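Deoxyhypusine synthase, putative (Entamoeba histolytica, PDB 7L9R) probably acts as an NAD-dependent deoxyhypusine synthase, the transferase that begins the conversion of one lysine of eIF5A to hypusine. Local coordinates at residues G92-S95 against E96-T99; S100-R103 against D104-Y108; K171-I174 against L175-E179. All blocks are in the same frame, centred on the assembly; numbering follows the deposited sequence. Where two conformers were deposited one is given.

Contact 1 (G92-S95 against E96-T99); sequences GFTS and EMMT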
ATOM      1  N   GLY B  92      10.139 -16.830  11.762  1.00 46.42           N
ATOM      2  CA  GLY B  92       9.493 -15.637  12.287  1.00 43.71           C
ATOM      3  C   GLY B  92       8.082 -15.531  11.740  1.00 48.12           C
ATOM      4  O   GLY B  92       7.848 -15.787  10.557  1.00 50.78           O
ATOM      5  N   PHE B  93       7.143 -15.165  12.610  1.00 43.78           N
ATOM      6  CA  PHE B  93       5.768 -14.965  12.182  1.00 43.94           C
ATOM      7  C   PHE B  93       5.087 -13.990  13.127  1.00 45.81           C
ATOM      8  O   PHE B  93       5.519 -13.789  14.267  1.00 42.66           O
ATOM      9  CB  PHE B  93       4.985 -16.287  12.095  1.00 43.70           C
ATOM     10  CG  PHE B  93       5.003 -17.111  13.357  1.00 44.49           C
ATOM     11  CD1 PHE B  93       4.184 -16.784  14.434  1.00 44.30           C
ATOM     12  CD2 PHE B  93       5.798 -18.243  13.450  1.00 43.96           C
ATOM     13  CE1 PHE B  93       4.184 -17.552  15.589  1.00 44.31           C
ATOM     14  CE2 PHE B  93       5.803 -19.015  14.602  1.00 41.62           C
ATOM     15  CZ  PHE B  93       4.995 -18.671  15.673  1.00 42.67           C
ATOM     16  N   THR B  94       4.028 -13.364  12.630  1.00 50.91           N
ATOM     17  CA  THR B  94       3.309 -12.374  13.414  1.00 47.95           C
ATOM     18  C   THR B  94       2.245 -13.041  14.275  1.00 49.95           C
ATOM     19  O   THR B  94       1.822 -14.179  14.036  1.00 43.58           O
ATOM     20  CB  THR B  94       2.645 -11.324  12.526  1.00 44.49           C
ATOM     21  OG1 THR B  94       1.710 -11.961  11.647  1.00 52.86           O
ATOM     22  CG2 THR B  94       3.679 -10.599  11.704  1.00 48.97           C
ATOM     23  N   SER B  95       1.811 -12.295  15.288  1.00 44.15           N
ATOM     24  CA  SER B  95       0.686 -12.716  16.108  1.00 45.68           C
ATOM     25  C   SER B  95      -0.558 -12.961  15.259  1.00 48.21           C
ATOM     26  O   SER B  95      -1.371 -13.834  15.586  1.00 50.04           O
ATOM     27  CB  SER B  95       0.432 -11.651  17.182  1.00 47.27           C
ATOM     28  OG  SER B  95      -0.870 -11.749  17.724  1.00 59.81           O
ATOM     29  N   GLU B  96      -0.710 -12.221  14.152  1.00 50.59           N
ATOM     30  CA  GLU B  96      -1.859 -12.417  13.269  1.00 49.79           C
ATOM     31  C   GLU B  96      -1.855 -13.809  12.645  1.00 46.06           C
ATOM     32  O   GLU B  96      -2.917 -14.415  12.469  1.00 49.84           O
ATOM     33  CB  GLU B  96      -1.884 -11.332  12.183  1.00 60.65           C
ATOM     34  CG  GLU B  96      -3.087 -11.404  11.232  1.00 78.90           C
ATOM     35  CD  GLU B  96      -2.785 -10.880   9.819  1.00 89.29           C
ATOM     36  OE1 GLU B  96      -1.625 -11.003   9.365  1.00 93.00           O
ATOM     37  OE2 GLU B  96      -3.716 -10.371   9.149  1.00 71.92           O
ATOM     38  N   MET B  97      -0.676 -14.326  12.280  1.00 46.77           N
ATOM     39  CA  MET B  97      -0.602 -15.694  11.769  1.00 46.65           C
ATOM     40  C   MET B  97      -1.049 -16.706  12.818  1.00 51.70           C
ATOM     41  O   MET B  97      -1.676 -17.719  12.480  1.00 48.38           O
ATOM     42  CB  MET B  97       0.814 -16.040  11.305  1.00 42.81           C
ATOM     43  CG  MET B  97       1.647 -14.891  10.823  1.00 60.11           C
ATOM     44  SD  MET B  97       1.711 -14.744   9.043  1.00 66.84           S
ATOM     45  CE  MET B  97       0.016 -14.364   8.637  1.00 57.07           C
ATOM     46  N   MET B  98      -0.704 -16.469  14.092  1.00 47.34           N
ATOM     47  CA  MET B  98      -1.112 -17.385  15.152  0.53 46.08           C
ATOM     48  C   MET B  98      -2.626 -17.456  15.276  1.00 50.18           C
ATOM     49  O   MET B  98      -3.176 -18.492  15.679  1.00 47.42           O
ATOM     50  CB  MET B  98      -0.499 -16.957  16.484  0.53 45.15           C
ATOM     51  CG  MET B  98       0.847 -17.582  16.792  0.53 45.01           C
ATOM     52  SD  MET B  98       0.706 -19.324  17.236  0.53 47.92           S
ATOM     53  CE  MET B  98       2.148 -19.507  18.277  0.53 50.72           C
ATOM     54  N   THR B  99      -3.317 -16.362  14.941  1.00 46.12           N
ATOM     55  CA  THR B  99      -4.775 -16.343  14.989  1.00 41.44           C
ATOM     56  C   THR B  99      -5.381 -17.184  13.872  1.00 53.09           C
ATOM     57  O   THR B  99      -6.485 -17.723  14.026  1.00 48.45           O
ATOM     58  CB  THR B  99      -5.270 -14.898  14.921  1.00 51.58           C
ATOM     59  OG1 THR B  99      -4.740 -14.166  16.039  1.00 49.08           O
ATOM     60  CG2 THR B  99      -6.785 -14.839  14.958  1.00 46.60           C
TER
HETATM   61  O   HOH W   1       0.797 -10.273   9.872  1.00 59.41           O
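At T94 the chain leaves strand 87-93 and turns into helix 95-99, whose first turn is closed by T99 N bonding to S95 O at 3.3 Å and, weakly, by M98 N reaching T94 O. T94 is the N-cap. With T94 OG1 between the backbone N and the carbonyl carbon (chi1 60°), it accepts a weak capping bond from M97 N at 3.4 Å. T94 OG1 also meets a water at 2.6 Å that donates to E96 OE1, so the extended E96 side chain is tied back to the cap through solvent. Just before the cap, F93 turns its side chain toward the helix. In the conformer given, M98 CG comes within 3.5 Å of F93 CE1 from an oblique direction, and M98 SD stands 5.3 Å from the F93 ring centroid, 56° off its normal, as a Met-aromatic contact. M97 CG packs on F93 CB, while F106 of helix 102-111 stacks on the F93 ring. The strand end is held by T120, which bonds F93 O, and S95 N reaches T121 OG1. This is a threonine-capped strand-to-helix turn at the end of a central strand in the parallel sheet of a Rossmann-like alpha/beta fold.

Contact 2 (S100-R103 against D104-Y108); sequences SGLR and DTFRY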
ATOM      1  N   SER B 100      -4.683 -17.314  12.749  1.00 48.97           N
ATOM      2  CA  SER B 100      -5.162 -18.133  11.654  1.00 42.09           C
ATOM      3  C   SER B 100      -4.846 -19.602  11.920  1.00 52.03           C
ATOM      4  O   SER B 100      -4.221 -19.963  12.924  1.00 46.40           O
ATOM      5  CB  SER B 100      -4.520 -17.689  10.346  1.00 45.01           C
ATOM      6  OG  SER B 100      -3.221 -18.243  10.233  1.00 49.69           O
ATOM      7  N   GLY B 101      -5.244 -20.458  10.981  1.00 44.32           N
ATOM      8  CA  GLY B 101      -4.909 -21.867  11.073  1.00 45.01           C
ATOM      9  C   GLY B 101      -3.432 -22.170  10.946  1.00 50.34           C
ATOM     10  O   GLY B 101      -3.036 -23.319  11.167  1.00 50.74           O
ATOM     11  N   LEU B 102      -2.615 -21.175  10.584  1.00 44.05           N
ATOM     12  CA  LEU B 102      -1.171 -21.378  10.526  1.00 47.59           C
ATOM     13  C   LEU B 102      -0.597 -21.814  11.861  1.00 43.88           C
ATOM     14  O   LEU B 102       0.477 -22.431  11.889  1.00 46.36           O
ATOM     15  CB  LEU B 102      -0.460 -20.103  10.090  1.00 43.36           C
ATOM     16  CG  LEU B 102      -0.442 -19.760   8.606  1.00 51.69           C
ATOM     17  CD1 LEU B 102       0.316 -18.444   8.414  1.00 47.57           C
ATOM     18  CD2 LEU B 102       0.184 -20.879   7.816  1.00 42.49           C
ATOM     19  N   ARG B 103      -1.275 -21.482  12.961  1.00 44.07           N
ATOM     20  CA  ARG B 103      -0.851 -21.924  14.285  1.00 47.92           C
ATOM     21  C   ARG B 103      -0.581 -23.423  14.316  1.00 45.49           C
ATOM     22  O   ARG B 103       0.400 -23.879  14.913  1.00 44.13           O
ATOM     23  CB  ARG B 103      -1.923 -21.552  15.308  1.00 44.09           C
ATOM     24  CG  ARG B 103      -1.604 -21.941  16.727  1.00 48.92           C
ATOM     25  CD  ARG B 103      -2.347 -23.179  17.123  1.00 51.05           C
ATOM     26  NE  ARG B 103      -2.317 -23.384  18.562  1.00 46.22           N
ATOM     27  CZ  ARG B 103      -3.130 -24.207  19.207  1.00 46.96           C
ATOM     28  NH1 ARG B 103      -4.041 -24.922  18.563  1.00 49.32           N
ATOM     29  NH2 ARG B 103      -3.029 -24.313  20.528  1.00 43.16           N
ATOM     30  N   ASP B 104      -1.431 -24.205  13.655  1.00 45.35           N
ATOM     31  CA  ASP B 104      -1.270 -25.650  13.690  1.00 43.69           C
ATOM     32  C   ASP B 104      -0.200 -26.123  12.718  1.00 46.18           C
ATOM     33  O   ASP B 104       0.476 -27.127  12.983  1.00 43.99           O
ATOM     34  CB  ASP B 104      -2.629 -26.288  13.437  1.00 47.21           C
ATOM     35  CG  ASP B 104      -3.691 -25.711  14.366  1.00 54.73           C
ATOM     36  OD1 ASP B 104      -3.562 -25.887  15.599  1.00 53.23           O
ATOM     37  OD2 ASP B 104      -4.629 -25.051  13.876  1.00 48.11           O
ATOM     38  N   THR B 105       0.018 -25.379  11.633  1.00 44.91           N
ATOM     39  CA  THR B 105       1.203 -25.605  10.813  1.00 47.02           C
ATOM     40  C   THR B 105       2.473 -25.372  11.626  1.00 46.34           C
ATOM     41  O   THR B 105       3.399 -26.193  11.594  1.00 40.91           O
ATOM     42  CB  THR B 105       1.161 -24.695   9.578  1.00 52.05           C
ATOM     43  OG1 THR B 105      -0.054 -24.928   8.858  1.00 61.60           O
ATOM     44  CG2 THR B 105       2.346 -24.961   8.662  1.00 48.82           C
ATOM     45  N   PHE B 106       2.520 -24.265  12.392  1.00 40.56           N
ATOM     46  CA  PHE B 106       3.691 -23.973  13.220  1.00 40.52           C
ATOM     47  C   PHE B 106       3.901 -25.054  14.272  1.00 43.28           C
ATOM     48  O   PHE B 106       5.041 -25.456  14.543  1.00 43.70           O
ATOM     49  CB  PHE B 106       3.557 -22.598  13.896  1.00 37.12           C
ATOM     50  CG  PHE B 106       3.412 -21.440  12.930  1.00 38.77           C
ATOM     51  CD1 PHE B 106       3.934 -21.506  11.642  1.00 35.51           C
ATOM     52  CD2 PHE B 106       2.737 -20.285  13.311  1.00 40.06           C
ATOM     53  CE1 PHE B 106       3.788 -20.434  10.750  1.00 41.55           C
ATOM     54  CE2 PHE B 106       2.579 -19.205  12.424  1.00 39.60           C
ATOM     55  CZ  PHE B 106       3.107 -19.279  11.143  1.00 36.64           C
ATOM     56  N   ARG B 107       2.817 -25.528  14.889  1.00 42.12           N
ATOM     57  CA  ARG B 107       2.937 -26.619  15.851  0.79 45.99           C
ATOM     58  C   ARG B 107       3.607 -27.830  15.209  1.00 48.47           C
ATOM     59  O   ARG B 107       4.529 -28.421  15.782  1.00 46.51           O
ATOM     60  CB  ARG B 107       1.555 -26.982  16.403  0.79 44.56           C
ATOM     61  CG  ARG B 107       1.545 -28.070  17.490  0.79 48.88           C
ATOM     62  CD  ARG B 107       1.434 -29.476  16.905  0.79 48.61           C
ATOM     63  NE  ARG B 107       0.375 -29.576  15.907  0.79 51.32           N
ATOM     64  CZ  ARG B 107       0.270 -30.561  15.021  0.79 55.57           C
ATOM     65  NH1 ARG B 107       1.149 -31.548  14.975  0.79 54.09           N
ATOM     66  NH2 ARG B 107      -0.739 -30.551  14.154  0.79 51.27           N
ATOM     67  N   TYR B 108       3.151 -28.208  14.013  1.00 45.32           N
ATOM     68  CA  TYR B 108       3.750 -29.325  13.291  1.00 44.40           C
ATOM     69  C   TYR B 108       5.243 -29.102  13.056  1.00 47.18           C
ATOM     70  O   TYR B 108       6.058 -30.003  13.291  1.00 53.55           O
ATOM     71  CB  TYR B 108       3.002 -29.532  11.967  1.00 47.34           C
ATOM     72  CG  TYR B 108       3.671 -30.479  10.997  1.00 53.06           C
ATOM     73  CD1 TYR B 108       3.445 -31.854  11.062  1.00 52.19           C
ATOM     74  CD2 TYR B 108       4.514 -29.997  10.000  1.00 48.59           C
ATOM     75  CE1 TYR B 108       4.059 -32.726  10.167  1.00 54.14           C
ATOM     76  CE2 TYR B 108       5.128 -30.846   9.109  1.00 54.77           C
ATOM     77  CZ  TYR B 108       4.897 -32.210   9.193  1.00 60.46           C
ATOM     78  OH  TYR B 108       5.511 -33.046   8.295  1.00 53.82           O
TER
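F106 and L102 meet one turn apart in a buried, local i to i+4 contact at the start of helix 102-111, between helix 330-339 and a second subunit. L102 CB sits over the face of the F106 ring, 4.2 Å from its centroid and 27° off the normal, a CH-pi contact. L102 O lies over a ring face too, toward the rim, and takes the backbone bond from F106 N at 2.8 Å. With CG anti to the carbonyl carbon (chi1 -60°), the F106 ring is laid back over the preceding turn. On another side of the helix, R103 NH1 donates to D104 OD1 at 3.2 Å. This salt bridge joins sequence neighbours whose guanidinium and carboxylate planes stand 74° apart. Both groups have further partners: R103 NE pairs with D128, and D104 OD2 accepts from G28 N of the second subunit. In the conformer given, R107 pairs with E111 and with D30 and D32 of that subunit. At the helix start, S100 OG accepts from L102 N at 3.0 Å, while D104 N bonds to G101 O. The arrangement is that of a serine-capped helical N-terminus, with an aromatic-aliphatic face in the core and a charged one at a subunit interface.

Contact 3 (K171-I174 against L175-E179); sequences KEFI and LDIQE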
ATOM      1  N   LYS B 171      -2.481 -15.119  34.825  1.00 61.43           N
ATOM      2  CA  LYS B 171      -2.286 -14.511  36.135  1.00 65.24           C
ATOM      3  C   LYS B 171      -1.841 -15.544  37.162  1.00 68.36           C
ATOM      4  O   LYS B 171      -0.975 -15.261  37.999  1.00 77.09           O
ATOM      5  CB  LYS B 171      -3.565 -13.809  36.584  1.00 56.09           C
ATOM      6  CG  LYS B 171      -3.840 -12.510  35.857  1.00 64.76           C
ATOM      7  CD  LYS B 171      -5.196 -11.949  36.237  1.00 63.68           C
ATOM      8  CE  LYS B 171      -5.435 -10.610  35.578  1.00 57.85           C
ATOM      9  NZ  LYS B 171      -6.786 -10.074  35.896  1.00 71.21           N
ATOM     10  N   GLU B 172      -2.413 -16.748  37.116  1.00 67.16           N
ATOM     11  CA  GLU B 172      -1.968 -17.791  38.034  1.00 75.53           C
ATOM     12  C   GLU B 172      -0.513 -18.157  37.778  1.00 72.62           C
ATOM     13  O   GLU B 172       0.253 -18.382  38.722  1.00 71.00           O
ATOM     14  CB  GLU B 172      -2.874 -19.017  37.916  1.00 71.41           C
ATOM     15  CG  GLU B 172      -4.301 -18.769  38.377  1.00 73.27           C
ATOM     16  CD  GLU B 172      -5.155 -20.015  38.317  1.00 95.95           C
ATOM     17  OE1 GLU B 172      -4.632 -21.109  38.626  1.00103.75           O
ATOM     18  OE2 GLU B 172      -6.350 -19.903  37.965  1.00101.56           O
ATOM     19  N   PHE B 173      -0.108 -18.186  36.506  1.00 67.97           N
ATOM     20  CA  PHE B 173       1.289 -18.440  36.175  1.00 66.34           C
ATOM     21  C   PHE B 173       2.195 -17.340  36.718  1.00 64.40           C
ATOM     22  O   PHE B 173       3.253 -17.624  37.290  1.00 72.32           O
ATOM     23  CB  PHE B 173       1.433 -18.583  34.659  1.00 57.56           C
ATOM     24  CG  PHE B 173       2.847 -18.477  34.159  1.00 56.94           C
ATOM     25  CD1 PHE B 173       3.723 -19.546  34.265  1.00 63.93           C
ATOM     26  CD2 PHE B 173       3.281 -17.319  33.529  1.00 54.64           C
ATOM     27  CE1 PHE B 173       5.024 -19.451  33.784  1.00 60.55           C
ATOM     28  CE2 PHE B 173       4.576 -17.214  33.047  1.00 51.20           C
ATOM     29  CZ  PHE B 173       5.447 -18.281  33.170  1.00 57.89           C
ATOM     30  N   ILE B 174       1.794 -16.079  36.555  1.00 65.26           N
ATOM     31  CA  ILE B 174       2.610 -14.974  37.049  1.00 69.72           C
ATOM     32  C   ILE B 174       2.741 -15.052  38.565  1.00 78.32           C
ATOM     33  O   ILE B 174       3.824 -14.844  39.126  1.00 88.08           O
ATOM     34  CB  ILE B 174       2.013 -13.631  36.590  1.00 66.99           C
ATOM     35  CG1 ILE B 174       2.154 -13.490  35.076  1.00 64.06           C
ATOM     36  CG2 ILE B 174       2.719 -12.472  37.286  1.00 73.88           C
ATOM     37  CD1 ILE B 174       1.320 -12.375  34.477  1.00 59.98           C
ATOM     38  N   LEU B 175       1.638 -15.352  39.253  1.00 82.14           N
ATOM     39  CA  LEU B 175       1.673 -15.454  40.707  1.00 87.76           C
ATOM     40  C   LEU B 175       2.462 -16.674  41.176  1.00 95.96           C
ATOM     41  O   LEU B 175       3.106 -16.623  42.230  1.00102.04           O
ATOM     42  CB  LEU B 175       0.251 -15.497  41.263  1.00 88.15           C
ATOM     43  CG  LEU B 175      -0.572 -14.223  41.095  1.00 89.23           C
ATOM     44  CD1 LEU B 175      -2.018 -14.471  41.503  1.00 89.89           C
ATOM     45  CD2 LEU B 175       0.039 -13.084  41.896  1.00 91.83           C
ATOM     46  N   ASP B 176       2.417 -17.778  40.422  1.00 87.42           N
ATOM     47  CA  ASP B 176       3.185 -18.960  40.808  1.00 86.57           C
ATOM     48  C   ASP B 176       4.680 -18.688  40.750  1.00 94.70           C
ATOM     49  O   ASP B 176       5.443 -19.219  41.565  1.00104.77           O
ATOM     50  CB  ASP B 176       2.825 -20.164  39.939  1.00 83.09           C
ATOM     51  CG  ASP B 176       1.639 -20.939  40.483  1.00 97.60           C
ATOM     52  OD1 ASP B 176       0.965 -20.432  41.405  1.00106.33           O
ATOM     53  OD2 ASP B 176       1.393 -22.068  40.008  1.00 97.01           O
ATOM     54  N   ILE B 177       5.127 -17.891  39.774  1.00 80.99           N
ATOM     55  CA  ILE B 177       6.549 -17.573  39.700  1.00 91.32           C
ATOM     56  C   ILE B 177       6.991 -16.842  40.955  1.00102.45           C
ATOM     57  O   ILE B 177       8.053 -17.132  41.523  1.00109.49           O
ATOM     58  CB  ILE B 177       6.844 -16.722  38.452  1.00 87.73           C
ATOM     59  CG1 ILE B 177       6.651 -17.523  37.172  1.00 75.68           C
ATOM     60  CG2 ILE B 177       8.237 -16.118  38.541  1.00 81.52           C
ATOM     61  CD1 ILE B 177       6.846 -16.687  35.949  1.00 73.59           C
ATOM     62  N   GLN B 178       6.168 -15.907  41.428  1.00102.92           N
ATOM     63  CA  GLN B 178       6.518 -15.149  42.623  1.00108.60           C
ATOM     64  C   GLN B 178       6.611 -16.047  43.852  1.00104.03           C
ATOM     65  O   GLN B 178       7.555 -15.934  44.643  1.00104.33           O
ATOM     66  CB  GLN B 178       5.491 -14.037  42.826  1.00107.19           C
ATOM     67  CG  GLN B 178       5.737 -12.838  41.926  1.00110.17           C
ATOM     68  CD  GLN B 178       4.673 -11.777  42.074  1.00110.41           C
ATOM     69  OE1 GLN B 178       3.789 -11.883  42.923  1.00116.55           O
ATOM     70  NE2 GLN B 178       4.742 -10.753  41.234  1.00106.28           N
ATOM     71  N   GLU B 179       5.650 -16.960  44.018  1.00105.93           N
ATOM     72  CA  GLU B 179       5.589 -17.768  45.234  1.00117.47           C
ATOM     73  C   GLU B 179       6.691 -18.823  45.276  1.00122.82           C
ATOM     74  O   GLU B 179       7.279 -19.070  46.336  1.00126.66           O
ATOM     75  CB  GLU B 179       4.214 -18.425  45.359  1.00112.04           C
TER
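F173 and I177, one turn apart on helix 160-179, are set face against methyl. The F173 ring extends from the helix with CG anti to the backbone N (chi1 164°), and I177 brings CD1 over one of its faces. That methyl, I177 CD1, lies 3.9 Å from the F173 ring centroid and 28° off the normal, a CH-pi contact displaced toward the far end of the ring, where F173 CZ is the ring atom nearest I177 CD1, at 3.5 Å. The two side chains cross at an angle, and I177 CG1 also stands above the ring plane, nearer its rim. Both belong to the face turned toward helix 189-200, where M195, M196 and R199 touch F173 and L192 touches I177. I174 points to helix 226-237 instead, against F227 and L234. L175 turns its CG back along the helix to within 3.3 Å of K171 O, the carbonyl that takes the bond from L175 N at 2.9 Å. D176 N bonds to E172 O at 2.8 Å, and I177 N closes the next turn on F173 O. The chemistry implies that each neighbouring helix is held in two ways: toward 189-200 by the apolar F173 and I177 together with a salt bridge from D176 OD2 to R199, and toward 226-237 by I174 together with one from K171 NZ to E233.

Contacts 1 and 2 are one continuous piece of chain and touch directly, M98 O lying 3.3 Å from R103 CB, with centres 9 Å apart. Both lie close to the middle of the subunit, but contact 2 is almost wholly buried, whereas contact 1 has a solvent-facing cap with a bridging water. Contact 3 stands apart: its centre is 26 Å from that of contact 1 and 28 Å from that of contact 2, on a peripheral helix, where no other chain of the assembly touches residues 171-179. Contacts 2 and 3 share a carbon-over-ring motif one helical turn long. Their ion pairs differ: those of contact 2 lie partly within the chain and partly reach a second subunit, while those of contact 3 join helices within the chain.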